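Local coordinates for putative uncharacterized protein (Ustilago maydis, PDB 4GNX), which binds single-stranded DNA as an OB-fold subunit, probably the RPA32-like one, of the replication protein A heterotrimer, at residues T13-L18 against E60-I66; N51-Y57 against V68-L72; Y90-G95 against S108-V114. The contacts are given in a common frame with arbitrary orientation. Numbering follows the deposited sequence.

Contact 1: residues T13-L18 against E60-I66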
loop_
_atom_site.group_PDB
_atom_site.type_symbol
_atom_site.label_atom_id
_atom_site.label_comp_id
_atom_site.label_asym_id
_atom_site.label_seq_id
_atom_site.Cartn_x
_atom_site.Cartn_y
_atom_site.Cartn_z
ATOM N N THR B 13 -8.250 -7.288 -14.789
ATOM C CA THR B 13 -9.651 -7.098 -15.161
ATOM C C THR B 13 -9.965 -8.043 -16.293
ATOM O O THR B 13 -9.083 -8.471 -17.035
ATOM C CB THR B 13 -9.914 -5.699 -15.711
ATOM O OG1 THR B 13 -9.181 -5.545 -16.950
ATOM C CG2 THR B 13 -9.539 -4.608 -14.666
ATOM N N ILE B 14 -11.237 -8.358 -16.442
ATOM C CA ILE B 14 -11.617 -9.248 -17.500
ATOM C C ILE B 14 -11.146 -8.686 -18.832
ATOM O O ILE B 14 -10.702 -9.465 -19.704
ATOM C CB ILE B 14 -13.123 -9.534 -17.466
ATOM C CG1 ILE B 14 -13.438 -10.337 -16.176
ATOM C CG2 ILE B 14 -13.554 -10.264 -18.743
ATOM C CD1 ILE B 14 -14.910 -10.531 -15.881
ATOM N N ARG B 15 -11.180 -7.352 -18.978
ATOM C CA ARG B 15 -10.708 -6.730 -20.220
ATOM C C ARG B 15 -9.262 -7.069 -20.563
ATOM O O ARG B 15 -8.939 -7.366 -21.739
ATOM C CB ARG B 15 -10.817 -5.231 -20.157
ATOM C CG ARG B 15 -10.716 -4.561 -21.514
ATOM C CD ARG B 15 -12.124 -4.412 -22.066
ATOM N NE ARG B 15 -12.422 -5.334 -23.156
ATOM C CZ ARG B 15 -13.637 -5.711 -23.531
ATOM N NH1 ARG B 15 -14.724 -5.285 -22.892
ATOM N NH2 ARG B 15 -13.760 -6.543 -24.549
ATOM N N GLN B 16 -8.391 -7.004 -19.545
ATOM C CA GLN B 16 -6.988 -7.385 -19.715
ATOM C C GLN B 16 -6.884 -8.845 -20.075
ATOM O O GLN B 16 -6.138 -9.204 -20.998
ATOM C CB GLN B 16 -6.162 -7.114 -18.479
ATOM C CG GLN B 16 -5.809 -5.656 -18.225
ATOM C CD GLN B 16 -5.239 -5.474 -16.825
ATOM O OE1 GLN B 16 -5.864 -5.881 -15.815
ATOM N NE2 GLN B 16 -4.041 -4.903 -16.751
ATOM N N ILE B 17 -7.649 -9.692 -19.395
ATOM C CA ILE B 17 -7.705 -11.088 -19.824
ATOM C C ILE B 17 -8.020 -11.159 -21.317
ATOM O O ILE B 17 -7.298 -11.805 -22.061
ATOM C CB ILE B 17 -8.692 -11.921 -18.999
ATOM C CG1 ILE B 17 -8.298 -11.858 -17.521
ATOM C CG2 ILE B 17 -8.686 -13.355 -19.475
ATOM C CD1 ILE B 17 -9.335 -12.416 -16.589
ATOM N N LEU B 18 -9.049 -10.441 -21.758
ATOM C CA LEU B 18 -9.447 -10.451 -23.164
ATOM C C LEU B 18 -8.427 -9.829 -24.124
ATOM O O LEU B 18 -8.415 -10.152 -25.327
ATOM C CB LEU B 18 -10.806 -9.755 -23.331
ATOM C CG LEU B 18 -12.023 -10.412 -22.660
ATOM C CD1 LEU B 18 -13.246 -9.508 -22.708
ATOM C CD2 LEU B 18 -12.350 -11.779 -23.241
ATOM N N GLU B 60 -18.911 -11.430 -15.017
ATOM C CA GLU B 60 -18.870 -10.099 -15.596
ATOM C C GLU B 60 -18.523 -9.053 -14.510
ATOM O O GLU B 60 -19.094 -9.096 -13.405
ATOM C CB GLU B 60 -20.228 -9.836 -16.276
ATOM C CG GLU B 60 -20.493 -8.396 -16.653
ATOM C CD GLU B 60 -21.163 -7.627 -15.531
ATOM O OE1 GLU B 60 -22.174 -8.151 -14.988
ATOM O OE2 GLU B 60 -20.695 -6.507 -15.195
ATOM N N ASP B 61 -17.580 -8.152 -14.826
ATOM C CA ASP B 61 -17.063 -7.123 -13.904
ATOM C C ASP B 61 -17.123 -5.705 -14.486
ATOM O O ASP B 61 -16.253 -4.879 -14.214
ATOM C CB ASP B 61 -15.607 -7.423 -13.568
ATOM C CG ASP B 61 -14.652 -7.188 -14.766
ATOM O OD1 ASP B 61 -15.145 -6.884 -15.888
ATOM O OD2 ASP B 61 -13.403 -7.305 -14.600
ATOM N N GLY B 62 -18.111 -5.426 -15.332
ATOM C CA GLY B 62 -18.262 -4.104 -15.900
ATOM C C GLY B 62 -17.245 -3.769 -16.973
ATOM O O GLY B 62 -17.337 -2.704 -17.605
ATOM N N THR B 63 -16.269 -4.652 -17.187
ATOM C CA THR B 63 -15.261 -4.374 -18.200
ATOM C C THR B 63 -15.296 -5.362 -19.370
ATOM O O THR B 63 -14.766 -5.084 -20.456
ATOM C CB THR B 63 -13.839 -4.289 -17.604
ATOM O OG1 THR B 63 -13.237 -5.599 -17.543
ATOM C CG2 THR B 63 -13.865 -3.646 -16.234
ATOM N N GLY B 64 -15.912 -6.515 -19.127
ATOM C CA GLY B 64 -16.114 -7.559 -20.141
ATOM C C GLY B 64 -16.701 -8.769 -19.437
ATOM O O GLY B 64 -16.900 -8.727 -18.222
ATOM N N GLN B 65 -16.968 -9.840 -20.185
ATOM C CA GLN B 65 -17.570 -11.056 -19.658
ATOM C C GLN B 65 -16.703 -12.277 -19.988
ATOM O O GLN B 65 -16.116 -12.350 -21.052
ATOM C CB GLN B 65 -18.978 -11.190 -20.235
ATOM C CG GLN B 65 -19.731 -12.475 -19.915
ATOM C CD GLN B 65 -19.287 -13.646 -20.780
ATOM O OE1 GLN B 65 -19.419 -14.803 -20.381
ATOM N NE2 GLN B 65 -18.746 -13.351 -21.966
ATOM N N ILE B 66 -16.611 -13.235 -19.079
ATOM C CA ILE B 66 -15.850 -14.437 -19.367
ATOM C C ILE B 66 -16.428 -15.622 -18.617
ATOM O O ILE B 66 -17.147 -15.428 -17.635
ATOM C CB ILE B 66 -14.346 -14.270 -19.072
ATOM C CG1 ILE B 66 -13.566 -15.403 -19.725
ATOM C CG2 ILE B 66 -14.093 -14.198 -17.569
ATOM C CD1 ILE B 66 -12.087 -15.135 -19.813
#
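Start with Ile14, the most heavily covered side chain here. In its m,t rotamer, CG2 reaches to 3.6 Å from Gly64 C and 4.1 Å from Ile66 CB. Ile66, extended in t,t, also brings its CD1 to 3.9 Å from Ile17 CG2. Lacking a CB, Gly64 lets Leu18 CD1 and Ile14 CG2 come close: a CB would clash with the first and crowd the second. Thr13, chi1 at p, accepts from Gln16 N through OG1 (3.1 Å) and its N donates in return to Gln16 OE1 (3.0 Å), a capping box. Asp61, with chi1 p and chi2 near 0°, holds Thr63 N on OD1 (2.8 Å) in an Asx turn while OD2 takes Ile14 N (3.0 Å). Thr63 in p presents OG1 to Arg15 N (3.1 Å). Arg15 starts at t, then bends, chi2 and chi3 off the wells, to Thr63 O, with NH1 modelled very close at 2.4 Å. The amides of Ile14 and Arg15 thus find acceptors in the turn, and that of Gln16 in Thr13.

Contact 2: residues N51-Y57 against V68-L72. With nucleotides of chain G.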
loop_
_atom_site.group_PDB
_atom_site.type_symbol
_atom_site.label_atom_id
_atom_site.label_comp_id
_atom_site.label_asym_id
_atom_site.label_seq_id
_atom_site.Cartn_x
_atom_site.Cartn_y
_atom_site.Cartn_z
ATOM N N ASN B 51 -22.478 -29.212 -14.840
ATOM C CA ASN B 51 -22.198 -30.444 -15.579
ATOM C C ASN B 51 -21.839 -31.588 -14.645
ATOM O O ASN B 51 -21.766 -31.405 -13.428
ATOM C CB ASN B 51 -21.053 -30.204 -16.562
ATOM C CG ASN B 51 -21.343 -29.066 -17.524
ATOM O OD1 ASN B 51 -21.944 -29.282 -18.588
ATOM N ND2 ASN B 51 -20.918 -27.850 -17.162
ATOM N N ALA B 52 -21.615 -32.769 -15.210
ATOM C CA ALA B 52 -21.085 -33.883 -14.432
ATOM C C ALA B 52 -19.650 -33.585 -13.997
ATOM O O ALA B 52 -19.271 -33.840 -12.853
ATOM C CB ALA B 52 -21.148 -35.177 -15.223
ATOM N N THR B 53 -18.869 -33.007 -14.904
ATOM C CA THR B 53 -17.445 -32.798 -14.665
ATOM C C THR B 53 -17.110 -31.463 -14.012
ATOM O O THR B 53 -16.167 -31.384 -13.225
ATOM C CB THR B 53 -16.642 -32.909 -15.969
ATOM O OG1 THR B 53 -17.135 -31.946 -16.913
ATOM C CG2 THR B 53 -16.748 -34.314 -16.546
ATOM N N ASN B 54 -17.879 -30.424 -14.337
ATOM C CA ASN B 54 -17.553 -29.046 -13.931
ATOM C C ASN B 54 -18.770 -28.177 -13.659
ATOM O O ASN B 54 -19.882 -28.522 -14.040
ATOM C CB ASN B 54 -16.710 -28.369 -15.011
ATOM C CG ASN B 54 -17.432 -28.277 -16.349
ATOM O OD1 ASN B 54 -18.039 -27.253 -16.663
ATOM N ND2 ASN B 54 -17.374 -29.355 -17.144
ATOM N N VAL B 55 -18.549 -27.050 -12.987
ATOM C CA VAL B 55 -19.544 -25.988 -12.879
ATOM C C VAL B 55 -19.065 -24.791 -13.685
ATOM O O VAL B 55 -17.964 -24.251 -13.433
ATOM C CB VAL B 55 -19.756 -25.513 -11.424
ATOM C CG1 VAL B 55 -20.759 -24.361 -11.384
ATOM C CG2 VAL B 55 -20.228 -26.647 -10.537
ATOM N N ALA B 56 -19.887 -24.366 -14.639
ATOM C CA ALA B 56 -19.560 -23.193 -15.450
ATOM C C ALA B 56 -20.359 -21.968 -15.013
ATOM O O ALA B 56 -21.584 -22.025 -14.933
ATOM C CB ALA B 56 -19.766 -23.480 -16.929
ATOM N N TYR B 57 -19.644 -20.879 -14.721
ATOM C CA TYR B 57 -20.228 -19.588 -14.338
ATOM C C TYR B 57 -19.979 -18.595 -15.442
ATOM O O TYR B 57 -18.885 -18.566 -16.022
ATOM C CB TYR B 57 -19.578 -19.036 -13.074
ATOM C CG TYR B 57 -19.631 -19.984 -11.914
ATOM C CD1 TYR B 57 -18.575 -20.865 -11.673
ATOM C CD2 TYR B 57 -20.741 -20.020 -11.062
ATOM C CE1 TYR B 57 -18.611 -21.759 -10.610
ATOM C CE2 TYR B 57 -20.794 -20.908 -9.986
ATOM C CZ TYR B 57 -19.724 -21.778 -9.760
ATOM O OH TYR B 57 -19.729 -22.669 -8.705
ATOM N N VAL B 68 -15.852 -18.858 -16.317
ATOM C CA VAL B 68 -14.955 -19.555 -15.409
ATOM C C VAL B 68 -15.539 -20.909 -15.005
ATOM O O VAL B 68 -16.641 -20.987 -14.460
ATOM C CB VAL B 68 -14.502 -18.677 -14.208
ATOM C CG1 VAL B 68 -15.385 -17.441 -14.043
ATOM C CG2 VAL B 68 -14.372 -19.501 -12.929
ATOM N N ARG B 69 -14.827 -21.979 -15.335
ATOM C CA ARG B 69 -15.292 -23.282 -14.937
ATOM C C ARG B 69 -14.397 -23.846 -13.864
ATOM O O ARG B 69 -13.164 -23.768 -13.960
ATOM C CB ARG B 69 -15.451 -24.225 -16.118
ATOM C CG ARG B 69 -14.288 -24.278 -17.077
ATOM C CD ARG B 69 -14.620 -25.216 -18.235
ATOM N NE ARG B 69 -15.811 -24.795 -18.979
ATOM C CZ ARG B 69 -15.840 -23.783 -19.846
ATOM N NH1 ARG B 69 -14.746 -23.072 -20.091
ATOM N NH2 ARG B 69 -16.973 -23.477 -20.465
ATOM N N GLN B 70 -15.044 -24.361 -12.820
ATOM C CA GLN B 70 -14.339 -24.968 -11.711
ATOM C C GLN B 70 -14.719 -26.424 -11.633
ATOM O O GLN B 70 -15.840 -26.804 -11.971
ATOM C CB GLN B 70 -14.581 -24.221 -10.394
ATOM C CG GLN B 70 -15.859 -24.549 -9.653
ATOM C CD GLN B 70 -15.903 -23.914 -8.274
ATOM O OE1 GLN B 70 -16.988 -23.687 -7.714
ATOM N NE2 GLN B 70 -14.721 -23.618 -7.715
ATOM N N TRP B 71 -13.775 -27.239 -11.187
ATOM C CA TRP B 71 -13.869 -28.680 -11.373
ATOM C C TRP B 71 -14.316 -29.408 -10.146
ATOM O O TRP B 71 -13.965 -29.047 -9.026
ATOM C CB TRP B 71 -12.559 -29.211 -11.952
ATOM C CG TRP B 71 -12.247 -28.506 -13.257
ATOM C CD1 TRP B 71 -11.586 -27.280 -13.439
ATOM C CD2 TRP B 71 -12.643 -28.923 -14.605
ATOM N NE1 TRP B 71 -11.529 -26.941 -14.770
ATOM C CE2 TRP B 71 -12.143 -27.882 -15.524
ATOM C CE3 TRP B 71 -13.327 -30.019 -15.129
ATOM C CZ2 TRP B 71 -12.332 -27.964 -16.893
ATOM C CZ3 TRP B 71 -13.514 -30.087 -16.514
ATOM C CH2 TRP B 71 -13.025 -29.087 -17.373
ATOM N N LEU B 72 -15.141 -30.422 -10.363
ATOM C CA LEU B 72 -15.698 -31.206 -9.282
ATOM C C LEU B 72 -14.916 -32.491 -9.202
ATOM O O LEU B 72 -14.447 -32.991 -10.228
ATOM C CB LEU B 72 -17.156 -31.518 -9.577
ATOM C CG LEU B 72 -17.983 -30.333 -10.056
ATOM C CD1 LEU B 72 -19.230 -30.817 -10.782
ATOM C CD2 LEU B 72 -18.317 -29.419 -8.886
ATOM P P DT G 23 -10.073 -33.033 -14.779
ATOM O OP1 DT G 23 -10.471 -31.638 -14.442
ATOM O OP2 DT G 23 -10.512 -34.150 -13.902
ATOM O "O5'" DT G 23 -10.591 -33.349 -16.253
ATOM C "C5'" DT G 23 -11.392 -32.402 -16.991
ATOM C "C4'" DT G 23 -10.963 -32.363 -18.438
ATOM O "O4'" DT G 23 -9.671 -31.724 -18.531
ATOM C "C3'" DT G 23 -10.806 -33.736 -19.089
ATOM O "O3'" DT G 23 -11.993 -34.045 -19.831
ATOM C "C2'" DT G 23 -9.621 -33.570 -20.027
ATOM C "C1'" DT G 23 -8.847 -32.365 -19.496
ATOM N N1 DT G 23 -7.556 -32.680 -18.849
ATOM C C2 DT G 23 -6.769 -31.638 -18.410
ATOM O O2 DT G 23 -7.081 -30.465 -18.540
ATOM N N3 DT G 23 -5.594 -32.021 -17.812
ATOM C C4 DT G 23 -5.138 -33.311 -17.614
ATOM O O4 DT G 23 -4.057 -33.500 -17.062
ATOM C C5 DT G 23 -6.015 -34.354 -18.097
ATOM C C7 DT G 23 -5.607 -35.784 -17.927
ATOM C C6 DT G 23 -7.164 -33.992 -18.681
ATOM P P DT G 24 -13.051 -35.156 -19.355
ATOM O OP1 DT G 24 -13.380 -34.906 -17.928
ATOM O OP2 DT G 24 -12.515 -36.481 -19.763
ATOM O "O5'" DT G 24 -14.382 -34.887 -20.192
ATOM C "C5'" DT G 24 -14.379 -34.084 -21.389
ATOM C "C4'" DT G 24 -14.900 -32.697 -21.088
ATOM O "O4'" DT G 24 -13.936 -31.986 -20.276
ATOM C "C3'" DT G 24 -15.116 -31.817 -22.317
ATOM O "O3'" DT G 24 -16.407 -32.007 -22.914
ATOM C "C2'" DT G 24 -14.901 -30.418 -21.768
ATOM C "C1'" DT G 24 -13.823 -30.632 -20.714
ATOM N N1 DT G 24 -12.438 -30.413 -21.193
ATOM C C2 DT G 24 -11.812 -29.241 -20.832
ATOM O O2 DT G 24 -12.344 -28.387 -20.143
ATOM N N3 DT G 24 -10.531 -29.104 -21.313
ATOM C C4 DT G 24 -9.834 -30.000 -22.103
ATOM O O4 DT G 24 -8.688 -29.740 -22.458
ATOM C C5 DT G 24 -10.555 -31.204 -22.451
ATOM C C7 DT G 24 -9.881 -32.233 -23.303
ATOM C C6 DT G 24 -11.803 -31.349 -21.984
ATOM P P DT G 25 -17.820 -31.510 -22.328
ATOM O OP1 DT G 25 -17.865 -31.843 -20.880
ATOM O OP2 DT G 25 -18.874 -32.038 -23.234
ATOM O "O5'" DT G 25 -17.836 -29.919 -22.427
ATOM C "C5'" DT G 25 -18.292 -29.227 -23.606
ATOM C "C4'" DT G 25 -17.694 -27.841 -23.621
ATOM O "O4'" DT G 25 -16.307 -27.932 -23.238
ATOM C "C3'" DT G 25 -17.688 -27.143 -24.979
ATOM O "O3'" DT G 25 -18.838 -26.299 -25.120
ATOM C "C2'" DT G 25 -16.416 -26.306 -24.951
ATOM C "C1'" DT G 25 -15.641 -26.781 -23.717
ATOM N N1 DT G 25 -14.218 -27.131 -23.943
ATOM C C2 DT G 25 -13.317 -26.874 -22.931
ATOM O O2 DT G 25 -13.638 -26.388 -21.858
ATOM N N3 DT G 25 -12.016 -27.209 -23.226
ATOM C C4 DT G 25 -11.539 -27.761 -24.401
ATOM O O4 DT G 25 -10.341 -28.004 -24.522
ATOM C C5 DT G 25 -12.536 -27.999 -25.419
ATOM C C7 DT G 25 -12.111 -28.597 -26.722
ATOM C C6 DT G 25 -13.808 -27.678 -25.142
#
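Val68 opens the antiparallel pairing: its N donates to Tyr57 O (3.1 Å) and its O accepts from Tyr57 N (3.0 Å). Arg69 faces Ala56 in a non-hydrogen-bonded pair, and its guanidinium turns a face to the thymine of DT25 of chain G, though NH1 is still 3.9 Å from O2. Gln70 exchanges backbone bonds with Val55, Gln70 N to Val55 O (3.0 Å) and Val55 N to Gln70 O (2.9 Å), and its OE1 receives Tyr57 OH at 3.1 Å. Next comes Trp71, whose six-membered ring lies over Asn54 CB in a CH-pi contact; CH2 at the ring edge is 2.9 Å from O2 of DT24 of chain G, and CZ3 lies 3.2 Å from C5' of DT23. Leu72 finishes with N to Thr53 O (3.2 Å). Val55, Tyr57, Val68 and Gln70 share one face, where Val68 and Tyr57 pack on Met111; the face carrying Arg69 and Trp71 meets the thymidines, closely through Trp71 and more loosely through Arg69.

Contact 3: residues Y90-G95 against S108-V114. With nucleotides of chain G.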
loop_
_atom_site.group_PDB
_atom_site.type_symbol
_atom_site.label_atom_id
_atom_site.label_comp_id
_atom_site.label_asym_id
_atom_site.label_seq_id
_atom_site.Cartn_x
_atom_site.Cartn_y
_atom_site.Cartn_z
ATOM N N TYR B 90 -21.246 -10.828 -6.059
ATOM C CA TYR B 90 -19.817 -10.646 -6.269
ATOM C C TYR B 90 -18.984 -11.815 -5.751
ATOM O O TYR B 90 -19.307 -12.429 -4.728
ATOM C CB TYR B 90 -19.333 -9.333 -5.696
ATOM C CG TYR B 90 -19.467 -8.181 -6.669
ATOM C CD1 TYR B 90 -20.539 -7.311 -6.592
ATOM C CD2 TYR B 90 -18.505 -7.957 -7.670
ATOM C CE1 TYR B 90 -20.654 -6.254 -7.468
ATOM C CE2 TYR B 90 -18.612 -6.895 -8.553
ATOM C CZ TYR B 90 -19.695 -6.058 -8.457
ATOM O OH TYR B 90 -19.852 -5.007 -9.331
ATOM N N VAL B 91 -17.924 -12.138 -6.483
ATOM C CA VAL B 91 -17.031 -13.217 -6.096
ATOM C C VAL B 91 -15.579 -12.900 -6.425
ATOM O O VAL B 91 -15.284 -12.172 -7.400
ATOM C CB VAL B 91 -17.359 -14.514 -6.821
ATOM C CG1 VAL B 91 -18.782 -14.955 -6.532
ATOM C CG2 VAL B 91 -17.131 -14.328 -8.308
ATOM N N ARG B 92 -14.687 -13.463 -5.604
ATOM C CA ARG B 92 -13.243 -13.408 -5.833
ATOM C C ARG B 92 -12.909 -14.679 -6.619
ATOM O O ARG B 92 -13.276 -15.787 -6.219
ATOM C CB ARG B 92 -12.501 -13.311 -4.470
ATOM C CG ARG B 92 -10.987 -13.017 -4.409
ATOM C CD ARG B 92 -10.390 -12.536 -5.706
ATOM N NE ARG B 92 -9.376 -11.455 -5.693
ATOM C CZ ARG B 92 -9.451 -10.311 -5.020
ATOM N NH1 ARG B 92 -10.452 -10.114 -4.188
ATOM N NH2 ARG B 92 -8.513 -9.372 -5.171
ATOM N N VAL B 93 -12.249 -14.516 -7.754
ATOM C CA VAL B 93 -11.898 -15.664 -8.578
ATOM C C VAL B 93 -10.394 -15.850 -8.596
ATOM O O VAL B 93 -9.659 -14.903 -8.837
ATOM C CB VAL B 93 -12.406 -15.490 -10.027
ATOM C CG1 VAL B 93 -11.906 -16.620 -10.932
ATOM C CG2 VAL B 93 -13.932 -15.420 -10.040
ATOM N N LEU B 94 -9.940 -17.061 -8.321
ATOM C CA LEU B 94 -8.541 -17.411 -8.507
ATOM C C LEU B 94 -8.465 -18.502 -9.579
ATOM O O LEU B 94 -9.231 -19.472 -9.521
ATOM C CB LEU B 94 -7.960 -17.897 -7.184
ATOM C CG LEU B 94 -6.441 -17.874 -7.116
ATOM C CD1 LEU B 94 -5.945 -17.480 -5.737
ATOM C CD2 LEU B 94 -5.909 -19.234 -7.489
ATOM N N GLY B 95 -7.572 -18.381 -10.558
ATOM C CA GLY B 95 -7.600 -19.348 -11.669
ATOM C C GLY B 95 -6.440 -19.280 -12.635
ATOM O O GLY B 95 -5.540 -18.504 -12.435
ATOM N N SER B 108 -10.601 -22.552 -12.905
ATOM C CA SER B 108 -10.535 -22.106 -11.511
ATOM C C SER B 108 -10.585 -23.236 -10.509
ATOM O O SER B 108 -11.201 -24.262 -10.754
ATOM C CB SER B 108 -11.688 -21.153 -11.203
ATOM O OG SER B 108 -11.797 -20.893 -9.807
ATOM N N GLY B 109 -9.944 -23.031 -9.366
ATOM C CA GLY B 109 -10.078 -23.950 -8.251
ATOM C C GLY B 109 -10.857 -23.269 -7.157
ATOM O O GLY B 109 -11.731 -23.860 -6.530
ATOM N N HIS B 110 -10.548 -22.004 -6.930
ATOM C CA HIS B 110 -11.144 -21.321 -5.809
ATOM C C HIS B 110 -12.010 -20.174 -6.238
ATOM O O HIS B 110 -11.662 -19.392 -7.147
ATOM C CB HIS B 110 -10.061 -20.882 -4.839
ATOM C CG HIS B 110 -9.011 -21.942 -4.568
ATOM N ND1 HIS B 110 -9.119 -22.835 -3.556
ATOM C CD2 HIS B 110 -7.806 -22.228 -5.218
ATOM C CE1 HIS B 110 -8.039 -23.647 -3.557
ATOM N NE2 HIS B 110 -7.237 -23.273 -4.574
ATOM N N MET B 111 -13.163 -20.070 -5.589
ATOM C CA MET B 111 -14.111 -19.034 -5.930
ATOM C C MET B 111 -14.945 -18.714 -4.719
ATOM O O MET B 111 -15.724 -19.537 -4.267
ATOM C CB MET B 111 -15.004 -19.511 -7.060
ATOM C CG MET B 111 -15.184 -18.487 -8.156
ATOM S SD MET B 111 -16.421 -19.020 -9.352
ATOM C CE MET B 111 -16.695 -17.465 -10.200
ATOM N N ARG B 112 -14.790 -17.513 -4.192
ATOM C CA ARG B 112 -15.434 -17.158 -2.939
ATOM C C ARG B 112 -16.300 -15.878 -2.983
ATOM O O ARG B 112 -15.907 -14.859 -3.566
ATOM C CB ARG B 112 -14.354 -17.047 -1.878
ATOM C CG ARG B 112 -14.635 -16.024 -0.806
ATOM C CD ARG B 112 -13.345 -15.565 -0.166
ATOM N NE ARG B 112 -12.746 -14.459 -0.891
ATOM C CZ ARG B 112 -11.677 -13.812 -0.461
ATOM N NH1 ARG B 112 -11.111 -14.177 0.681
ATOM N NH2 ARG B 112 -11.171 -12.812 -1.154
ATOM N N PRO B 113 -17.494 -15.935 -2.387
ATOM C CA PRO B 113 -18.301 -14.751 -2.177
ATOM C C PRO B 113 -17.498 -13.649 -1.542
ATOM O O PRO B 113 -17.043 -13.797 -0.415
ATOM C CB PRO B 113 -19.341 -15.223 -1.182
ATOM C CG PRO B 113 -19.513 -16.659 -1.491
ATOM C CD PRO B 113 -18.279 -17.154 -2.187
ATOM N N VAL B 114 -17.345 -12.556 -2.270
ATOM C CA VAL B 114 -16.733 -11.340 -1.766
ATOM C C VAL B 114 -17.133 -10.918 -0.327
ATOM O O VAL B 114 -18.312 -10.973 0.060
ATOM C CB VAL B 114 -16.957 -10.195 -2.762
ATOM C CG1 VAL B 114 -16.684 -8.839 -2.128
ATOM C CG2 VAL B 114 -16.048 -10.398 -3.961
ATOM P P DT G 21 -6.326 -26.689 -6.351
ATOM O OP1 DT G 21 -6.899 -26.216 -5.064
ATOM O OP2 DT G 21 -5.848 -28.091 -6.469
ATOM O "O5'" DT G 21 -7.437 -26.453 -7.469
ATOM C "C5'" DT G 21 -8.448 -27.446 -7.740
ATOM C "C4'" DT G 21 -8.489 -27.775 -9.215
ATOM O "O4'" DT G 21 -8.414 -26.561 -10.001
ATOM C "C3'" DT G 21 -7.371 -28.696 -9.710
ATOM O "O3'" DT G 21 -7.904 -29.848 -10.393
ATOM C "C2'" DT G 21 -6.478 -27.793 -10.552
ATOM C "C1'" DT G 21 -7.370 -26.625 -10.959
ATOM N N1 DT G 21 -6.705 -25.299 -10.988
ATOM C C2 DT G 21 -6.373 -24.745 -12.206
ATOM O O2 DT G 21 -6.583 -25.301 -13.273
ATOM N N3 DT G 21 -5.773 -23.510 -12.129
ATOM C C4 DT G 21 -5.486 -22.789 -10.983
ATOM O O4 DT G 21 -4.942 -21.691 -11.071
ATOM C C5 DT G 21 -5.869 -23.427 -9.743
ATOM C C7 DT G 21 -5.598 -22.722 -8.450
ATOM C C6 DT G 21 -6.453 -24.630 -9.808
#
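Arg92 loses the most surface, and its backbone sits mid-strand in a hydrogen-bonded antiparallel pair with Arg112: Arg92 N to Arg112 O is 2.8 Å and Arg112 N to Arg92 O is 3.1 Å. Both side chains leave from the same face of the sheet, so that Arg92 CG lies 3.3 Å from Arg112 NH2 and the guanidinium nitrogens Arg92 NH1 and Arg112 NH2 come within 4.1 Å. Two like charges can sit this close because Glu119, on helix 117-135, forms salt bridges to both. Leu94 marks the DNA end. Its N donates to His110 O (3.1 Å) and its O accepts from Ser108 OG (2.9 Å), while its CD2 touches the C7 methyl of DT21 of chain G at 3.6 Å. Alongside, His110 NE2 lies 3.0 Å from OP1 of DT21, though His110 is poorly ordered, and Gly109 leaves space for the sugar-phosphate. At the far end Val114 closes the pairing, its N bonded to Tyr90 O (3.1 Å). On the other face Met111 CE fills the gap between Val91 CG2 (3.7 Å) and Val93 CG2 (3.4 Å). With strand 90-100 also bonded to strand 38-50 through Val91 and Val93, this is the wall of an OB-fold beta-barrel, the chain turning a corner at Gly109, between strands 103-108 and 110-113, beside the bound DNA.

How the contacts relate
All three contacts lie in or against one OB barrel, contact 1 packing helix 14-19 on the turn between two of its strands. Contacts 1 and 2 share strand 65-71: contact 1 takes its first residues, contact 2 its far end, with centres about 19 Å apart. Contacts 2 and 3 touch directly, Arg69 O lying 3.0 Å from Ser108 N in a probable hydrogen bond, where strand 65-71 runs parallel to strand 103-108 and the barrel closes. Both meet the DNA, DT23 to DT25 at contact 2 and DT21 at contact 3, their centres about 13 Å apart. Contact 1 stands back, its nearest atom about 11 Å from the DNA, across the chain's centre from contact 3.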